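PDB 5VHV: alkylpurine DNA glycosylase AlkC from Pseudomonas fluorescens, which excises alkylated purine bases from DNA in base excision repair, acting as a glycosylase that does not flip the damaged nucleotide out of the duplex. Local coordinates for residues F118-F123 and Q129-V134. Residues are numbered along the deposited sequence; the frame is centred on the assembly and turned at random.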
loop_
_atom_site.group_PDB
_atom_site.type_symbol
_atom_site.label_atom_id
_atom_site.label_comp_id
_atom_site.label_asym_id
_atom_site.label_seq_id
_atom_site.Cartn_x
_atom_site.Cartn_y
_atom_site.Cartn_z
ATOM N N PHE A 118 0.286 12.106 -3.663
ATOM C CA PHE A 118 -0.569 12.878 -2.757
ATOM C C PHE A 118 -1.123 14.123 -3.441
ATOM O O PHE A 118 -2.312 14.446 -3.299
ATOM C CB PHE A 118 0.218 13.255 -1.501
ATOM C CG PHE A 118 0.802 12.065 -0.810
ATOM C CD1 PHE A 118 -0.042 11.084 -0.309
ATOM C CD2 PHE A 118 2.166 11.907 -0.686
ATOM C CE1 PHE A 118 0.472 9.969 0.297
ATOM C CE2 PHE A 118 2.691 10.792 -0.076
ATOM C CZ PHE A 118 1.843 9.819 0.411
ATOM N N ALA A 119 -0.272 14.828 -4.180
ATOM C CA ALA A 119 -0.681 16.095 -4.784
ATOM C C ALA A 119 -1.790 15.889 -5.819
ATOM O O ALA A 119 -2.723 16.689 -5.904
ATOM C CB ALA A 119 0.546 16.766 -5.412
ATOM N N ILE A 120 -1.708 14.821 -6.618
ATOM C CA ILE A 120 -2.678 14.665 -7.694
ATOM C C ILE A 120 -4.075 14.454 -7.131
ATOM O O ILE A 120 -5.069 14.795 -7.785
ATOM C CB ILE A 120 -2.269 13.512 -8.628
ATOM C CG1 ILE A 120 -3.093 13.526 -9.919
ATOM C CG2 ILE A 120 -2.406 12.144 -7.941
ATOM C CD1 ILE A 120 -2.785 14.696 -10.837
ATOM N N ARG A 121 -4.179 13.958 -5.894
ATOM C CA ARG A 121 -5.491 13.681 -5.312
ATOM C C ARG A 121 -6.257 14.957 -4.986
ATOM O O ARG A 121 -7.490 14.955 -5.023
ATOM C CB ARG A 121 -5.328 12.787 -4.076
ATOM C CG ARG A 121 -4.757 11.417 -4.470
ATOM C CD ARG A 121 -4.433 10.546 -3.263
ATOM N NE ARG A 121 -5.551 9.865 -2.607
ATOM C CZ ARG A 121 -6.138 8.763 -3.080
ATOM N NH1 ARG A 121 -5.761 8.265 -4.254
ATOM N NH2 ARG A 121 -7.091 8.136 -2.372
ATOM N N HIS A 122 -5.559 16.068 -4.705
ATOM C CA HIS A 122 -6.265 17.334 -4.530
ATOM C C HIS A 122 -6.921 17.762 -5.829
ATOM O O HIS A 122 -8.030 18.320 -5.821
ATOM C CB HIS A 122 -5.309 18.416 -4.026
ATOM C CG HIS A 122 -4.754 18.115 -2.670
ATOM N ND1 HIS A 122 -5.467 18.349 -1.508
ATOM C CD2 HIS A 122 -3.600 17.525 -2.292
ATOM C CE1 HIS A 122 -4.752 17.948 -0.472
ATOM N NE2 HIS A 122 -3.613 17.444 -0.920
ATOM N N PHE A 123 -6.259 17.497 -6.959
ATOM C CA PHE A 123 -6.840 17.834 -8.254
ATOM C C PHE A 123 -7.968 16.868 -8.603
ATOM O O PHE A 123 -8.995 17.286 -9.140
ATOM C CB PHE A 123 -5.760 17.832 -9.340
ATOM C CG PHE A 123 -4.777 18.983 -9.243
ATOM C CD1 PHE A 123 -5.029 20.205 -9.867
ATOM C CD2 PHE A 123 -3.605 18.833 -8.539
ATOM C CE1 PHE A 123 -4.110 21.251 -9.792
ATOM C CE2 PHE A 123 -2.670 19.876 -8.450
ATOM C CZ PHE A 123 -2.932 21.086 -9.069
ATOM N N GLN A 129 -12.923 15.216 -13.486
ATOM C CA GLN A 129 -12.937 14.781 -14.889
ATOM C C GLN A 129 -11.715 15.313 -15.632
ATOM O O GLN A 129 -11.082 14.580 -16.411
ATOM C CB GLN A 129 -14.245 15.220 -15.571
ATOM C CG GLN A 129 -14.675 14.372 -16.757
ATOM C CD GLN A 129 -15.036 12.922 -16.367
ATOM O OE1 GLN A 129 -15.838 12.687 -15.464
ATOM N NE2 GLN A 129 -14.423 11.974 -17.031
ATOM N N ARG A 130 -11.351 16.580 -15.378
ATOM C CA ARG A 130 -10.196 17.172 -16.049
ATOM C C ARG A 130 -8.925 16.407 -15.711
ATOM O O ARG A 130 -8.084 16.158 -16.586
ATOM C CB ARG A 130 -10.049 18.638 -15.650
ATOM C CG ARG A 130 -9.416 19.500 -16.736
ATOM C CD ARG A 130 -9.235 20.949 -16.278
ATOM N NE ARG A 130 -8.756 21.781 -17.381
ATOM C CZ ARG A 130 -8.499 23.085 -17.288
ATOM N NH1 ARG A 130 -8.676 23.737 -16.131
ATOM N NH2 ARG A 130 -8.042 23.736 -18.352
ATOM N N THR A 131 -8.770 16.034 -14.443
ATOM C CA THR A 131 -7.560 15.363 -13.982
ATOM C C THR A 131 -7.543 13.903 -14.428
ATOM O O THR A 131 -6.487 13.369 -14.798
ATOM C CB THR A 131 -7.460 15.476 -12.453
ATOM O OG1 THR A 131 -7.569 16.859 -12.059
ATOM C CG2 THR A 131 -6.148 14.930 -11.941
ATOM N N LEU A 132 -8.714 13.256 -14.432
ATOM C CA LEU A 132 -8.794 11.886 -14.925
ATOM C C LEU A 132 -8.260 11.787 -16.351
ATOM O O LEU A 132 -7.522 10.846 -16.686
ATOM C CB LEU A 132 -10.241 11.372 -14.855
ATOM C CG LEU A 132 -10.476 9.967 -15.438
ATOM C CD1 LEU A 132 -9.739 8.896 -14.642
ATOM C CD2 LEU A 132 -11.956 9.654 -15.449
ATOM N N ALA A 133 -8.598 12.760 -17.200
ATOM C CA ALA A 133 -8.133 12.718 -18.587
ATOM C C ALA A 133 -6.613 12.767 -18.652
ATOM O O ALA A 133 -5.985 12.065 -19.457
ATOM C CB ALA A 133 -8.732 13.878 -19.384
ATOM N N VAL A 134 -6.007 13.570 -17.786
ATOM C CA VAL A 134 -4.551 13.646 -17.727
ATOM C C VAL A 134 -3.966 12.319 -17.296
ATOM O O VAL A 134 -2.986 11.827 -17.878
ATOM C CB VAL A 134 -4.137 14.776 -16.774
ATOM C CG1 VAL A 134 -2.636 14.718 -16.487
ATOM C CG2 VAL A 134 -4.562 16.100 -17.363
#
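The CA atoms of Phe-123 and Thr-131 stand 6.3 Å apart, the nearest backbone approach between 118-123 and 129-134, which lie on the successive helices 119-126 and 128-138. These two helices, joined by a tight turn, pack together within the alpha-helical domain characteristic of the DNA alkylation repair family. The contact is small, burying 140 Å² in all, and Thr-131 supplies nearly all of its own side: its methyl faces Ile-120, its hydroxyl Phe-123. CG2 of Thr-131, anti to the backbone N, packs 3.5 Å from CD1 of Ile-120, the two side chains running past one another in opposite directions. Ile-120 CG1 is likewise anti to its N (chi1 -168°), which carries CD1 across to the second helix; Leu-107 of helix 100-110 and Met-135 and Trp-138 of helix 128-138 also pack against this side chain. Phe-123 meets Thr-131 through its CB and carbonyl, while its side chain leads off to Met-104 of helix 100-110, the helix whose Phe-100 touches Thr-131. The threonine hydroxyl, buried in this setting, is satisfied by a hydrogen bond to the carbonyl O of Asp-127, four residues earlier and close to the turn. As packing contacts, OG1 of Thr-131 also lies 3.3 Å from the carbonyl O of Phe-123 and 3.4 Å from CB of Phe-123.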